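Local structure of PUA domain-containing protein (Aeropyrum pernix, 2CX0) at residues Tyr77-Leu83 with Pro139-Val144; Arg23-Leu27 with Phe39-Leu45. The protein is of unknown function but probably binds RNA through its PUA domain, perhaps in translation initiation. One frame throughout, in Å; residues are numbered along the deposited sequence.

Contact 1: Tyr77-Leu83 with Pro139-Val144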
loop_
_atom_site.group_PDB
_atom_site.type_symbol
_atom_site.label_atom_id
_atom_site.label_comp_id
_atom_site.label_asym_id
_atom_site.label_seq_id
_atom_site.Cartn_x
_atom_site.Cartn_y
_atom_site.Cartn_z
ATOM N N TYR A 77 2.699 -0.373 -6.090
ATOM C CA TYR A 77 2.427 -0.544 -4.669
ATOM C C TYR A 77 1.049 -1.186 -4.411
ATOM O O TYR A 77 0.147 -1.145 -5.239
ATOM C CB TYR A 77 2.368 0.827 -3.952
ATOM C CG TYR A 77 3.654 1.572 -3.871
ATOM C CD1 TYR A 77 4.367 1.620 -2.673
ATOM C CD2 TYR A 77 4.168 2.210 -5.011
ATOM C CE1 TYR A 77 5.604 2.305 -2.605
ATOM C CE2 TYR A 77 5.427 2.903 -4.963
ATOM C CZ TYR A 77 6.109 2.929 -3.755
ATOM O OH TYR A 77 7.327 3.538 -3.682
ATOM N N PRO A 78 0.903 -1.826 -3.264
ATOM C CA PRO A 78 -0.385 -2.442 -2.928
ATOM C C PRO A 78 -1.254 -1.385 -2.212
ATOM O O PRO A 78 -0.745 -0.497 -1.466
ATOM C CB PRO A 78 -0.032 -3.532 -1.900
ATOM C CG PRO A 78 1.306 -2.894 -1.203
ATOM C CD PRO A 78 2.000 -2.148 -2.338
ATOM N N THR A 79 -2.576 -1.530 -2.377
ATOM C CA THR A 79 -3.497 -0.732 -1.627
ATOM C C THR A 79 -3.615 -1.436 -0.268
ATOM O O THR A 79 -3.179 -2.611 -0.074
ATOM C CB THR A 79 -4.902 -0.813 -2.214
ATOM O OG1 THR A 79 -5.261 -2.232 -2.367
ATOM C CG2 THR A 79 -4.925 -0.026 -3.594
ATOM N N LEU A 80 -4.266 -0.751 0.668
ATOM C CA LEU A 80 -4.500 -1.419 1.969
ATOM C C LEU A 80 -5.491 -2.568 1.760
ATOM O O LEU A 80 -5.465 -3.561 2.504
ATOM C CB LEU A 80 -5.064 -0.425 3.009
ATOM C CG LEU A 80 -4.018 0.640 3.385
ATOM C CD1 LEU A 80 -4.642 1.426 4.536
ATOM C CD2 LEU A 80 -2.669 0.022 3.890
ATOM N N GLN A 81 -6.413 -2.428 0.789
ATOM C CA GLN A 81 -7.374 -3.522 0.477
ATOM C C GLN A 81 -6.603 -4.788 0.029
ATOM O O GLN A 81 -6.989 -5.913 0.373
ATOM C CB GLN A 81 -8.374 -3.105 -0.643
ATOM C CG GLN A 81 -9.416 -2.034 -0.177
ATOM C CD GLN A 81 -8.879 -0.603 -0.083
ATOM O OE1 GLN A 81 -7.722 -0.330 -0.485
ATOM N NE2 GLN A 81 -9.724 0.326 0.428
ATOM N N CYS A 82 -5.514 -4.591 -0.726
ATOM C CA CYS A 82 -4.683 -5.697 -1.162
ATOM C C CYS A 82 -4.066 -6.382 0.078
ATOM O O CYS A 82 -3.988 -7.646 0.214
ATOM C CB CYS A 82 -3.556 -5.173 -2.066
ATOM S SG CYS A 82 -2.357 -6.455 -2.555
ATOM N N LEU A 83 -3.654 -5.577 1.038
ATOM C CA LEU A 83 -3.052 -6.209 2.243
ATOM C C LEU A 83 -4.100 -7.016 3.043
ATOM O O LEU A 83 -3.785 -8.023 3.688
ATOM C CB LEU A 83 -2.406 -5.169 3.137
ATOM C CG LEU A 83 -1.300 -4.361 2.415
ATOM C CD1 LEU A 83 -0.615 -3.470 3.499
ATOM C CD2 LEU A 83 -0.249 -5.235 1.651
ATOM N N PRO A 139 -3.259 -2.856 9.041
ATOM C CA PRO A 139 -2.384 -2.042 8.199
ATOM C C PRO A 139 -3.007 -0.644 8.124
ATOM O O PRO A 139 -4.230 -0.483 7.916
ATOM C CB PRO A 139 -2.420 -2.759 6.837
ATOM C CG PRO A 139 -2.878 -4.161 7.197
ATOM C CD PRO A 139 -3.897 -3.931 8.254
ATOM N N VAL A 140 -2.182 0.379 8.350
ATOM C CA VAL A 140 -2.718 1.736 8.256
ATOM C C VAL A 140 -2.061 2.593 7.160
ATOM O O VAL A 140 -2.604 3.634 6.753
ATOM C CB VAL A 140 -2.620 2.496 9.644
ATOM C CG1 VAL A 140 -3.449 1.756 10.699
ATOM C CG2 VAL A 140 -1.207 2.531 10.106
HETATM N N MSE A 141 -0.875 2.194 6.699
HETATM C CA MSE A 141 -0.211 2.978 5.674
HETATM C C MSE A 141 0.803 2.096 4.926
HETATM O O MSE A 141 1.360 1.137 5.471
HETATM C CB MSE A 141 0.502 4.159 6.325
HETATM C CG MSE A 141 1.369 5.079 5.330
HETATM SE SE MSE A 141 3.259 4.502 5.325
HETATM C CE MSE A 141 3.817 5.572 6.915
ATOM N N VAL A 142 1.000 2.434 3.657
ATOM C CA VAL A 142 1.971 1.771 2.786
ATOM C C VAL A 142 2.924 2.885 2.385
ATOM O O VAL A 142 2.454 3.968 2.040
ATOM C CB VAL A 142 1.272 1.180 1.492
ATOM C CG1 VAL A 142 2.295 0.887 0.458
ATOM C CG2 VAL A 142 0.548 -0.187 1.904
ATOM N N GLY A 143 4.223 2.602 2.419
ATOM C CA GLY A 143 5.206 3.604 2.063
ATOM C C GLY A 143 6.630 3.090 1.820
ATOM O O GLY A 143 6.876 1.901 1.572
ATOM N N VAL A 144 7.575 4.030 1.874
ATOM C CA VAL A 144 8.937 3.713 1.574
ATOM C C VAL A 144 9.821 3.833 2.800
ATOM O O VAL A 144 9.817 4.865 3.489
ATOM C CB VAL A 144 9.444 4.666 0.436
ATOM C CG1 VAL A 144 10.923 4.304 0.058
ATOM C CG2 VAL A 144 8.504 4.591 -0.781
#

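Contact 2: Arg23-Leu27 with Phe39-Leu45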
loop_
_atom_site.group_PDB
_atom_site.type_symbol
_atom_site.label_atom_id
_atom_site.label_comp_id
_atom_site.label_asym_id
_atom_site.label_seq_id
_atom_site.Cartn_x
_atom_site.Cartn_y
_atom_site.Cartn_z
ATOM N N ARG A 23 0.368 -8.689 -18.156
ATOM C CA ARG A 23 0.450 -9.498 -16.963
ATOM C C ARG A 23 1.909 -9.885 -16.721
ATOM O O ARG A 23 2.397 -9.884 -15.575
ATOM C CB ARG A 23 -0.407 -10.752 -17.125
ATOM C CG ARG A 23 -0.301 -11.740 -15.976
ATOM C CD ARG A 23 -0.917 -13.122 -16.346
ATOM N NE ARG A 23 -2.371 -13.007 -16.471
ATOM C CZ ARG A 23 -3.212 -13.138 -15.443
ATOM N NH1 ARG A 23 -2.740 -13.401 -14.227
ATOM N NH2 ARG A 23 -4.522 -12.969 -15.619
ATOM N N ARG A 24 2.617 -10.250 -17.788
ATOM C CA ARG A 24 4.032 -10.625 -17.657
ATOM C C ARG A 24 4.852 -9.458 -17.094
ATOM O O ARG A 24 5.647 -9.604 -16.146
ATOM C CB ARG A 24 4.619 -11.034 -19.027
ATOM C CG ARG A 24 3.987 -12.281 -19.534
ATOM C CD ARG A 24 4.463 -12.839 -20.899
ATOM N NE ARG A 24 3.942 -14.204 -20.860
ATOM C CZ ARG A 24 4.666 -15.304 -20.633
ATOM N NH1 ARG A 24 4.070 -16.493 -20.568
ATOM N NH2 ARG A 24 5.989 -15.234 -20.568
ATOM N N SER A 25 4.676 -8.307 -17.705
ATOM C CA SER A 25 5.374 -7.128 -17.259
ATOM C C SER A 25 5.082 -6.816 -15.760
ATOM O O SER A 25 5.977 -6.448 -14.997
ATOM C CB SER A 25 4.936 -5.960 -18.112
ATOM O OG SER A 25 5.448 -4.781 -17.538
ATOM N N LEU A 26 3.822 -6.952 -15.367
ATOM C CA LEU A 26 3.439 -6.679 -13.998
ATOM C C LEU A 26 4.226 -7.588 -13.049
ATOM O O LEU A 26 4.786 -7.116 -12.071
ATOM C CB LEU A 26 1.949 -6.918 -13.806
ATOM C CG LEU A 26 1.487 -6.797 -12.339
ATOM C CD1 LEU A 26 1.699 -5.328 -11.782
ATOM C CD2 LEU A 26 0.007 -7.148 -12.318
ATOM N N LEU A 27 4.264 -8.884 -13.335
ATOM C CA LEU A 27 5.003 -9.801 -12.469
ATOM C C LEU A 27 6.469 -9.403 -12.398
ATOM O O LEU A 27 7.065 -9.424 -11.313
ATOM C CB LEU A 27 4.890 -11.264 -12.966
ATOM C CG LEU A 27 3.414 -11.738 -12.998
ATOM C CD1 LEU A 27 3.351 -13.144 -13.635
ATOM C CD2 LEU A 27 2.764 -11.754 -11.639
ATOM N N PHE A 39 -0.484 -13.323 -5.320
ATOM C CA PHE A 39 -1.598 -13.983 -6.003
ATOM C C PHE A 39 -1.135 -14.949 -7.061
ATOM O O PHE A 39 0.012 -14.872 -7.536
ATOM C CB PHE A 39 -2.523 -12.956 -6.666
ATOM C CG PHE A 39 -1.796 -11.960 -7.500
ATOM C CD1 PHE A 39 -1.479 -12.241 -8.822
ATOM C CD2 PHE A 39 -1.391 -10.730 -6.946
ATOM C CE1 PHE A 39 -0.780 -11.330 -9.603
ATOM C CE2 PHE A 39 -0.682 -9.809 -7.732
ATOM C CZ PHE A 39 -0.377 -10.102 -9.041
ATOM N N SER A 40 -2.049 -15.850 -7.421
ATOM C CA SER A 40 -1.794 -16.832 -8.448
ATOM C C SER A 40 -1.666 -16.243 -9.844
ATOM O O SER A 40 -2.110 -15.148 -10.127
ATOM C CB SER A 40 -2.904 -17.870 -8.517
ATOM O OG SER A 40 -2.810 -18.525 -9.776
ATOM N N GLU A 41 -1.128 -17.089 -10.711
ATOM C CA GLU A 41 -0.823 -16.849 -12.119
ATOM C C GLU A 41 -2.028 -17.305 -12.902
ATOM O O GLU A 41 -1.959 -17.677 -14.074
ATOM C CB GLU A 41 0.406 -17.712 -12.414
ATOM C CG GLU A 41 1.349 -17.713 -11.146
ATOM C CD GLU A 41 1.814 -19.100 -10.641
ATOM O OE1 GLU A 41 1.142 -20.133 -10.904
ATOM O OE2 GLU A 41 2.865 -19.125 -9.952
ATOM N N LYS A 42 -3.149 -17.267 -12.221
ATOM C CA LYS A 42 -4.394 -17.718 -12.780
ATOM C C LYS A 42 -5.443 -16.708 -12.357
ATOM O O LYS A 42 -6.587 -16.743 -12.800
ATOM C CB LYS A 42 -4.685 -19.086 -12.162
ATOM C CG LYS A 42 -3.523 -20.065 -12.365
ATOM C CD LYS A 42 -3.446 -21.178 -11.317
ATOM C CE LYS A 42 -2.196 -22.042 -11.565
ATOM N NZ LYS A 42 -2.164 -23.212 -10.650
ATOM N N ALA A 43 -5.040 -15.833 -11.444
ATOM C CA ALA A 43 -5.937 -14.810 -10.956
ATOM C C ALA A 43 -6.349 -13.891 -12.124
ATOM O O ALA A 43 -5.582 -13.637 -13.030
ATOM C CB ALA A 43 -5.235 -13.966 -9.852
ATOM N N ASP A 44 -7.568 -13.410 -12.059
ATOM C CA ASP A 44 -8.136 -12.488 -13.019
ATOM C C ASP A 44 -7.609 -11.058 -12.725
ATOM O O ASP A 44 -7.894 -10.451 -11.657
ATOM C CB ASP A 44 -9.625 -12.522 -12.842
ATOM C CG ASP A 44 -10.343 -11.850 -13.951
ATOM O OD1 ASP A 44 -9.682 -11.193 -14.792
ATOM O OD2 ASP A 44 -11.582 -11.965 -13.982
ATOM N N LEU A 45 -6.875 -10.523 -13.679
ATOM C CA LEU A 45 -6.240 -9.209 -13.543
ATOM C C LEU A 45 -6.898 -8.238 -14.500
ATOM O O LEU A 45 -6.946 -8.480 -15.710
ATOM C CB LEU A 45 -4.748 -9.324 -13.884
ATOM C CG LEU A 45 -3.638 -9.545 -12.849
ATOM C CD1 LEU A 45 -4.166 -10.308 -11.621
ATOM C CD2 LEU A 45 -2.431 -10.263 -13.544
#

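Contact 1: Tyr77-Leu83 with Pro139-Val144
Apolar side chains do the joining here, with V142 in the middle: its two methyls meet P78, Y77, L80 and L83. V142 CG1 lies 3.8 Å from Y77 CD1, at the edge of the ring and near its plane. V142 CG2, which chi1 of 163° sets anti to the carbonyl carbon, turns to the helix and lies 3.8 Å from both L80 CD2 and L83 CD1. The other methyl of L80, CD1, rests 3.7 Å from V140 O. At the start of the strand P139 CB packs 3.9 Å from L83 CD1. At the other end V144 CG2 sits 3.3 Å from Y77 OH, a hydroxyl hydrogen-bonded to D73 and R75. Strand 76-78 is the last of the antiparallel sheet of the pre-PUA domain, and strand 138-145 belongs to the mixed sheet of the PUA domain, so this is the interface between the two domains. Polar atoms make no hydrogen bond across it. P78 O, 3.6 Å from V142 CG2, is buried without a partner. T79 caps helix 80-86, its OG1 accepting from C82 N at 2.9 Å. On the facing strand V140 and M141 both oppose A131, a classic beta bulge.

Contact 2: Arg23-Leu27 with Phe39-Leu45
The guanidinium of R23 has the L45 methyl CD2 over one face, 3.2 Å from its plane and near the border of the group, while A43 O lies in plane at its edge. Both terminal nitrogens point at that one carbonyl oxygen. R23 NH2 lies 2.9 Å from A43 O, with an N-H...O angle of 152°. R23 NH1 is 3.1 Å from A43 O. The oxygen lies only 5° out of the guanidinium plane, and the double hold should limit the group's rotation. The R23 chain leaves the helix extended and bends at chi3 (-69°), bringing the guanidinium over L45; R23 CG also touches L45 CD2, at 3.6 Å. D44 OD1 is 5.5 Å from R23 NH2, an opposite charge not in contact. A methionine in place of R23 would probably leave A43 O without its two donors and the loop around it less firmly fixed to the helix.

Deeper in, the contact is purely apolar. L26 CD2 lies 4.1 Å from L45 CD2, and L27 CD2 approaches the F39 ring obliquely, 4.1 Å from F39 CE1. L26 and F39 also pack on L68, and F39 and L45 on V62, so the helix and the loop share a base on the sheet. L45 opens strand 45-51, where its backbone pairs with L18. The whole is typical of a helix laid on an antiparallel sheet: in this pre-PUA domain, L26 of helix 20-30 faces the sheet, L27 reaches F39 from the helix flank, and an arginine at the margin ties down the loop leading back into the sheet.

How the contacts relate
Contact 1 lies in the core, its centre about 2 Å from that of the chain, and nearly all its residues are buried; contact 2 sits about 18 Å out and is partly open to solvent. Their centres are 19 Å apart and their nearest atoms about 6 Å, without touching. Both use the pre-PUA antiparallel sheet, but differently: 23-27 with 39-45 packs a helix and loop of that domain together, whereas 77-83 with 139-144 joins its last strand and following helix to the PUA domain. The chemistry follows: the buried interface relies on apolar packing without cross-contact hydrogen bonds, while the outer one adds a charged side chain holding a backbone carbonyl.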